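Local coordinates for transcriptional regulator, HTH_3 family (Vibrio cholerae, PDB 1Y9Q), which probably binds DNA as a transcription factor through a helix-turn-helix domain and holds a zinc ion with D-methionine in a cupin domain, at residues A[6-9]-A[10-14]; A[41-45]-A[46-50]; A[51-54]-A[55-59]. One frame throughout, in Å; residues are numbered along the deposited sequence.

Contact 1: A[6-9]-A[10-14]; sequences VMFK and SQIAN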
loop_
_atom_site.group_PDB
_atom_site.type_symbol
_atom_site.label_atom_id
_atom_site.label_comp_id
_atom_site.label_asym_id
_atom_site.label_seq_id
_atom_site.Cartn_x
_atom_site.Cartn_y
_atom_site.Cartn_z
ATOM N N VAL A 6 -22.748 8.446 12.060
ATOM C CA VAL A 6 -23.560 7.304 12.461
ATOM C C VAL A 6 -24.456 6.861 11.299
ATOM O O VAL A 6 -24.656 5.663 11.081
ATOM C CB VAL A 6 -24.428 7.643 13.711
ATOM C CG1 VAL A 6 -25.246 8.916 13.474
ATOM C CG2 VAL A 6 -25.348 6.476 14.030
HETATM N N MSE A 7 -24.987 7.823 10.549
HETATM C CA MSE A 7 -25.841 7.500 9.408
HETATM C C MSE A 7 -25.012 6.816 8.328
HETATM O O MSE A 7 -25.515 5.977 7.580
HETATM C CB MSE A 7 -26.501 8.765 8.846
HETATM C CG MSE A 7 -27.639 9.301 9.705
HETATM SE SE MSE A 7 -28.952 7.920 10.102
HETATM C CE MSE A 7 -29.887 7.873 8.410
ATOM N N PHE A 8 -23.736 7.181 8.256
ATOM C CA PHE A 8 -22.822 6.591 7.288
ATOM C C PHE A 8 -22.683 5.118 7.637
ATOM O O PHE A 8 -22.843 4.248 6.781
ATOM C CB PHE A 8 -21.446 7.260 7.373
ATOM C CG PHE A 8 -20.402 6.620 6.500
ATOM C CD1 PHE A 8 -20.455 6.752 5.117
ATOM C CD2 PHE A 8 -19.363 5.883 7.064
ATOM C CE1 PHE A 8 -19.483 6.160 4.300
ATOM C CE2 PHE A 8 -18.387 5.286 6.261
ATOM C CZ PHE A 8 -18.449 5.426 4.874
ATOM N N LYS A 9 -22.392 4.853 8.909
ATOM C CA LYS A 9 -22.220 3.493 9.396
ATOM C C LYS A 9 -23.414 2.610 9.083
ATOM O O LYS A 9 -23.244 1.485 8.620
ATOM C CB LYS A 9 -21.987 3.483 10.911
ATOM C CG LYS A 9 -20.715 4.166 11.359
ATOM C CD LYS A 9 -20.521 4.014 12.861
ATOM C CE LYS A 9 -19.260 4.729 13.325
ATOM N NZ LYS A 9 -19.043 4.559 14.787
ATOM N N SER A 10 -24.621 3.111 9.339
ATOM C CA SER A 10 -25.816 2.315 9.083
ATOM C C SER A 10 -26.020 2.056 7.597
ATOM O O SER A 10 -26.409 0.954 7.198
ATOM C CB SER A 10 -27.056 2.992 9.672
ATOM O OG SER A 10 -27.332 4.221 9.031
ATOM N N GLN A 11 -25.759 3.064 6.774
ATOM C CA GLN A 11 -25.913 2.900 5.334
ATOM C C GLN A 11 -24.992 1.793 4.820
ATOM O O GLN A 11 -25.424 0.898 4.095
ATOM C CB GLN A 11 -25.597 4.206 4.604
ATOM C CG GLN A 11 -25.322 4.020 3.119
ATOM C CD GLN A 11 -26.498 3.433 2.356
ATOM O OE1 GLN A 11 -26.313 2.763 1.336
ATOM N NE2 GLN A 11 -27.713 3.693 2.833
ATOM N N ILE A 12 -23.721 1.862 5.196
ATOM C CA ILE A 12 -22.756 0.858 4.760
ATOM C C ILE A 12 -23.048 -0.507 5.368
ATOM O O ILE A 12 -22.963 -1.534 4.692
ATOM C CB ILE A 12 -21.312 1.269 5.142
ATOM C CG1 ILE A 12 -20.942 2.578 4.444
ATOM C CG2 ILE A 12 -20.330 0.171 4.749
ATOM C CD1 ILE A 12 -21.048 2.522 2.934
ATOM N N ALA A 13 -23.388 -0.517 6.651
ATOM C CA ALA A 13 -23.682 -1.766 7.343
ATOM C C ALA A 13 -24.799 -2.537 6.647
ATOM O O ALA A 13 -24.641 -3.718 6.300
ATOM C CB ALA A 13 -24.074 -1.475 8.799
ATOM N N ASN A 14 -25.928 -1.866 6.439
ATOM C CA ASN A 14 -27.069 -2.511 5.804
ATOM C C ASN A 14 -26.834 -2.955 4.357
ATOM O O ASN A 14 -27.208 -4.067 3.986
ATOM C CB ASN A 14 -28.305 -1.606 5.873
ATOM C CG ASN A 14 -28.744 -1.320 7.309
ATOM O OD1 ASN A 14 -28.540 -2.138 8.208
ATOM N ND2 ASN A 14 -29.364 -0.161 7.523
#

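Contact 2: A[41-45]-A[46-50]; sequences LGQIE and RGESS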
loop_
_atom_site.group_PDB
_atom_site.type_symbol
_atom_site.label_atom_id
_atom_site.label_comp_id
_atom_site.label_asym_id
_atom_site.label_seq_id
_atom_site.Cartn_x
_atom_site.Cartn_y
_atom_site.Cartn_z
ATOM N N LEU A 41 -15.372 -7.249 9.361
ATOM C CA LEU A 41 -16.576 -7.338 8.536
ATOM C C LEU A 41 -17.821 -7.450 9.418
ATOM O O LEU A 41 -18.859 -6.858 9.124
ATOM C CB LEU A 41 -16.493 -8.545 7.595
ATOM C CG LEU A 41 -15.419 -8.481 6.497
ATOM C CD1 LEU A 41 -15.335 -9.819 5.776
ATOM C CD2 LEU A 41 -15.752 -7.377 5.511
ATOM N N GLY A 42 -17.710 -8.210 10.504
ATOM C CA GLY A 42 -18.835 -8.360 11.412
ATOM C C GLY A 42 -19.171 -7.035 12.075
ATOM O O GLY A 42 -20.339 -6.662 12.187
ATOM N N GLN A 43 -18.138 -6.320 12.512
ATOM C CA GLN A 43 -18.318 -5.026 13.164
ATOM C C GLN A 43 -18.954 -4.016 12.209
ATOM O O GLN A 43 -19.792 -3.212 12.612
ATOM C CB GLN A 43 -16.974 -4.484 13.655
ATOM C CG GLN A 43 -16.261 -5.393 14.656
ATOM C CD GLN A 43 -14.930 -4.827 15.126
ATOM O OE1 GLN A 43 -14.061 -4.494 14.319
ATOM N NE2 GLN A 43 -14.760 -4.726 16.440
ATOM N N ILE A 44 -18.546 -4.050 10.944
ATOM C CA ILE A 44 -19.099 -3.126 9.964
ATOM C C ILE A 44 -20.587 -3.382 9.756
ATOM O O ILE A 44 -21.389 -2.447 9.739
ATOM C CB ILE A 44 -18.373 -3.243 8.599
ATOM C CG1 ILE A 44 -16.926 -2.761 8.740
ATOM C CG2 ILE A 44 -19.104 -2.414 7.546
ATOM C CD1 ILE A 44 -16.068 -2.983 7.495
ATOM N N GLU A 45 -20.956 -4.648 9.596
ATOM C CA GLU A 45 -22.356 -4.986 9.385
ATOM C C GLU A 45 -23.216 -4.685 10.613
ATOM O O GLU A 45 -24.425 -4.506 10.491
ATOM C CB GLU A 45 -22.515 -6.459 8.989
ATOM C CG GLU A 45 -21.857 -6.827 7.665
ATOM C CD GLU A 45 -22.358 -8.155 7.101
ATOM O OE1 GLU A 45 -22.891 -8.977 7.880
ATOM O OE2 GLU A 45 -22.212 -8.379 5.879
ATOM N N ARG A 46 -22.598 -4.624 11.791
ATOM C CA ARG A 46 -23.348 -4.319 13.012
ATOM C C ARG A 46 -23.355 -2.823 13.311
ATOM O O ARG A 46 -23.970 -2.380 14.283
ATOM C CB ARG A 46 -22.765 -5.064 14.216
ATOM C CG ARG A 46 -23.075 -6.549 14.245
ATOM C CD ARG A 46 -22.819 -7.125 15.632
ATOM N NE ARG A 46 -21.416 -7.028 16.024
ATOM C CZ ARG A 46 -20.448 -7.789 15.524
ATOM N NH1 ARG A 46 -20.731 -8.709 14.612
ATOM N NH2 ARG A 46 -19.197 -7.628 15.932
ATOM N N GLY A 47 -22.667 -2.051 12.476
ATOM C CA GLY A 47 -22.607 -0.614 12.676
ATOM C C GLY A 47 -21.696 -0.222 13.825
ATOM O O GLY A 47 -21.869 0.835 14.430
ATOM N N GLU A 48 -20.716 -1.067 14.119
ATOM C CA GLU A 48 -19.786 -0.804 15.212
ATOM C C GLU A 48 -18.511 -0.079 14.811
ATOM O O GLU A 48 -17.904 0.614 15.630
ATOM C CB GLU A 48 -19.425 -2.110 15.909
ATOM C CG GLU A 48 -20.519 -2.636 16.809
ATOM C CD GLU A 48 -20.207 -4.009 17.354
ATOM O OE1 GLU A 48 -19.035 -4.254 17.716
ATOM O OE2 GLU A 48 -21.137 -4.838 17.431
ATOM N N SER A 49 -18.092 -0.238 13.562
ATOM C CA SER A 49 -16.882 0.430 13.105
ATOM C C SER A 49 -17.136 1.163 11.802
ATOM O O SER A 49 -17.853 0.673 10.928
ATOM C CB SER A 49 -15.749 -0.575 12.903
ATOM O OG SER A 49 -15.833 -1.183 11.628
ATOM N N SER A 50 -16.545 2.345 11.686
ATOM C CA SER A 50 -16.677 3.177 10.496
ATOM C C SER A 50 -15.549 2.844 9.524
ATOM O O SER A 50 -14.386 3.161 9.774
ATOM C CB SER A 50 -16.606 4.653 10.888
ATOM O OG SER A 50 -15.467 4.893 11.703
HETATM O O HOH W 1 -20.547 0.072 9.755
#

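Contact 3: A[51-54]-A[55-59]; sequences PTIA and TLWKI. With MED (D-methionine), chain C.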
loop_
_atom_site.group_PDB
_atom_site.type_symbol
_atom_site.label_atom_id
_atom_site.label_comp_id
_atom_site.label_asym_id
_atom_site.label_seq_id
_atom_site.Cartn_x
_atom_site.Cartn_y
_atom_site.Cartn_z
ATOM N N PRO A 51 -15.880 2.197 8.401
ATOM C CA PRO A 51 -14.857 1.839 7.420
ATOM C C PRO A 51 -14.286 3.031 6.663
ATOM O O PRO A 51 -14.963 4.030 6.440
ATOM C CB PRO A 51 -15.587 0.864 6.506
ATOM C CG PRO A 51 -16.991 1.388 6.529
ATOM C CD PRO A 51 -17.202 1.689 7.994
ATOM N N THR A 52 -13.023 2.918 6.282
ATOM C CA THR A 52 -12.369 3.978 5.534
ATOM C C THR A 52 -12.697 3.746 4.067
ATOM O O THR A 52 -13.196 2.681 3.692
ATOM C CB THR A 52 -10.849 3.912 5.702
ATOM O OG1 THR A 52 -10.382 2.636 5.244
ATOM C CG2 THR A 52 -10.467 4.090 7.167
ATOM N N ILE A 53 -12.423 4.747 3.242
ATOM C CA ILE A 53 -12.669 4.630 1.816
ATOM C C ILE A 53 -11.826 3.478 1.280
ATOM O O ILE A 53 -12.266 2.723 0.413
ATOM C CB ILE A 53 -12.284 5.933 1.081
ATOM C CG1 ILE A 53 -13.245 7.054 1.493
ATOM C CG2 ILE A 53 -12.302 5.707 -0.435
ATOM C CD1 ILE A 53 -12.966 8.404 0.836
ATOM N N ALA A 54 -10.618 3.330 1.812
ATOM C CA ALA A 54 -9.732 2.266 1.358
ATOM C C ALA A 54 -10.289 0.883 1.684
ATOM O O ALA A 54 -10.157 -0.054 0.889
ATOM C CB ALA A 54 -8.346 2.436 1.970
ATOM N N THR A 55 -10.914 0.752 2.848
ATOM C CA THR A 55 -11.480 -0.532 3.246
ATOM C C THR A 55 -12.684 -0.854 2.362
ATOM O O THR A 55 -12.878 -2.004 1.957
ATOM C CB THR A 55 -11.894 -0.519 4.731
ATOM O OG1 THR A 55 -10.723 -0.391 5.546
ATOM C CG2 THR A 55 -12.604 -1.816 5.098
ATOM N N LEU A 56 -13.486 0.168 2.064
ATOM C CA LEU A 56 -14.652 0.002 1.200
ATOM C C LEU A 56 -14.232 -0.558 -0.157
ATOM O O LEU A 56 -14.861 -1.481 -0.675
ATOM C CB LEU A 56 -15.368 1.336 0.977
ATOM C CG LEU A 56 -16.486 1.730 1.941
ATOM C CD1 LEU A 56 -15.960 1.754 3.352
ATOM C CD2 LEU A 56 -17.042 3.088 1.546
ATOM N N TRP A 57 -13.183 0.009 -0.744
ATOM C CA TRP A 57 -12.715 -0.474 -2.040
ATOM C C TRP A 57 -12.205 -1.904 -1.914
ATOM O O TRP A 57 -12.390 -2.727 -2.811
ATOM C CB TRP A 57 -11.604 0.421 -2.596
ATOM C CG TRP A 57 -12.121 1.637 -3.301
ATOM C CD1 TRP A 57 -12.314 2.881 -2.767
ATOM C CD2 TRP A 57 -12.564 1.710 -4.660
ATOM N NE1 TRP A 57 -12.852 3.722 -3.710
ATOM C CE2 TRP A 57 -13.017 3.028 -4.881
ATOM C CE3 TRP A 57 -12.622 0.788 -5.713
ATOM C CZ2 TRP A 57 -13.524 3.448 -6.116
ATOM C CZ3 TRP A 57 -13.124 1.205 -6.939
ATOM C CH2 TRP A 57 -13.569 2.524 -7.130
ATOM N N LYS A 58 -11.566 -2.200 -0.792
ATOM C CA LYS A 58 -11.041 -3.531 -0.566
ATOM C C LYS A 58 -12.186 -4.544 -0.555
ATOM O O LYS A 58 -12.089 -5.613 -1.156
ATOM C CB LYS A 58 -10.276 -3.556 0.755
ATOM C CG LYS A 58 -9.371 -4.747 0.923
ATOM C CD LYS A 58 -8.384 -4.510 2.053
ATOM C CE LYS A 58 -7.480 -5.705 2.234
ATOM N NZ LYS A 58 -6.528 -5.497 3.353
ATOM N N ILE A 59 -13.273 -4.195 0.123
ATOM C CA ILE A 59 -14.434 -5.072 0.213
ATOM C C ILE A 59 -15.126 -5.204 -1.139
ATOM O O ILE A 59 -15.426 -6.316 -1.584
ATOM C CB ILE A 59 -15.438 -4.547 1.262
ATOM C CG1 ILE A 59 -14.792 -4.584 2.652
ATOM C CG2 ILE A 59 -16.716 -5.387 1.238
ATOM C CD1 ILE A 59 -15.621 -3.926 3.745
HETATM N N MED C . -9.959 4.374 -7.010
HETATM C CA MED C . -10.267 4.939 -5.664
HETATM C C MED C . -9.245 4.464 -4.624
HETATM O O MED C . -8.303 3.710 -4.905
HETATM C CB MED C . -10.301 6.482 -5.762
HETATM C CG MED C . -10.617 7.313 -4.536
HETATM S SD MED C . -12.361 6.970 -4.148
HETATM C CE MED C . -13.199 7.604 -5.533
HETATM O OXT MED C . -9.358 4.833 -3.455
HETATM O O HOH W 2 -11.763 0.681 7.781
#

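Contact 1: A[6-9]-A[10-14]
Phe-8 and Ile-12, one helical turn apart on helix 5-22, make the apolar part of this local contact. CG1 of Ile-12 sits over one face of the Phe-8 ring, 4.0 Å from the ring centroid and 18° off the normal, which meets the definition of a CH-pi contact; the approach is displaced toward the rim, so the nearest ring atom is Phe-8 CZ, at 3.8 Å from that same Ile-12 CG1. The first torsion of Phe-8 (chi1 174°) sets CG opposite the backbone N and lays the ring along the helix toward the next turn. Phe-84, whose ring meets that of Phe-8 steeply, and Pro-51, which touches Ile-12, cover this flank of the helix, to which the buried residues Phe-8 and Ile-12 belong.

The backbone supplies a regular alpha-helical ladder. Ile-12 N to Phe-8 O is 3.0 Å, and Ala-13 N to Lys-9 O is 2.8 Å. Ser-10 N to Val-6 O and Gln-11 N to Met-7 O continue the same i to i+4 pattern.

A side-chain hydroxyl adds one more bond. Ser-10 OG donates to Met-7 O at 2.9 Å, arriving from above the carbonyl plane. A chi1 of 65° places OG between the backbone N and the carbonyl carbon, where it can turn back along the helix. Gln-11 N reaches the same oxygen from the same face, while the Gln-11 amide is directed elsewhere, its OE1 accepting from Asn-73.

Met-7 O is thus gripped by two donors, and the hydroxyl of the partly exposed Ser-10 spends its proton within its own helix, whereas the buried side chains of Phe-8 and Ile-12 meet through carbon alone.

Contact 2: A[41-45]-A[46-50]
The chain leaves helix 38-45 with Glu-48 N bonded to Gln-43 O at 2.8 Å and Gly-47 N to Ile-44 O at 3.0 Å, while Arg-46 N makes two weak bonds back to Gly-42 O and Gln-43 O. The Arg-46 side chain folds over this last turn. Its bend at chi3 (-63°) lays one guanidinium face above Gly-42 O, 3.2 Å from the plane, and Arg-46 NH2 comes near Gln-43 CG. At the guanidinium edge, NE forms a 2.6 Å salt bridge with Glu-48 OE2, so the charged pair spans the turn.

The bonds from Glu-48 N and Gly-47 N, with the positive phi of Gly-47 (75°), make this a Schellman motif, here within the helix-turn-helix domain. Beyond it, Ser-49 points back to the helix, and its OG lies 3.5 Å from Ile-44 CG1, beside CB of Gln-43. A water lies within hydrogen-bonding distance of both Ile-44 O (2.7 Å) and Ser-49 O (3.0 Å), bridging the helix end to the loop. Glu-45 instead directs its carboxylate to Arg-20 in a salt bridge, and Ile-44 packs on Leu-16, Arg-20 and Leu-16 both belonging to helix 5-22.

Contact 3: A[51-54]-A[55-59]
This is a buried local contact at the N-terminal end of helix 53-63, in the helix-turn-helix part of the protein: the loop residues Pro-51 and Thr-52 lead into the helix, which presents Trp-57 to the ligand. Thr-52 stands at the N-cap position, and its OG1 shares a 3.1 Å hydrogen bond with Thr-55 OG1, the two side chains crossing at about a right angle. A water linking Thr-52 N with Thr-55 OG1 adds a second tie. The helical ladder opens with Leu-56 N to Thr-52 O at 3.0 Å, followed by Trp-57 N to Ile-53 O.

CB of Pro-51 meets CD1 of Leu-56. Ile-53 and Trp-57 run side by side, with Ile-53 CG2 in the indole plane at its edge, 3.7 Å from Trp-57 CD1. With chi1 -83° placing CG opposite its carbonyl carbon, Trp-57 turns one face to D-methionine: the ligand CA lies 3.3 Å above the ring plane, and the ligand SD is 3.3 Å from Trp-57 NE1. Phe-67 stacks with the indole, His-122 of the zinc site meets it, and Lys-58 reaches Glu-143 of the second subunit in a salt bridge.

Ile-53 and Trp-57 from the helix-turn-helix part, together with zinc-site residues of the cupin domain such as His-122 and Glu-128, thereby line a D-methionine pocket that lies where the two meet.

From the N terminus the three contacts run in series, none nesting or crossing; all are local, and none closes a long loop. Contact 1 is a turn within helix 5-22, contact 2 closes the C-terminal end of helix 38-45, and contact 3 takes in the last loop residues and the first turns of helix 53-63. In space they converge. Ala-13 CB packs on Ile-44 O, and the Lys-9 chain lies along Gly-47 and Ser-50, joining contacts 1 and 2. Phe-8 meets Pro-51 O and Ile-12 meets Leu-56, joining contacts 1 and 3, while Ile-44 and Leu-41 touch Ile-59, joining contacts 2 and 3. Through contact 3 this three-helix packing adjoins the D-methionine pocket.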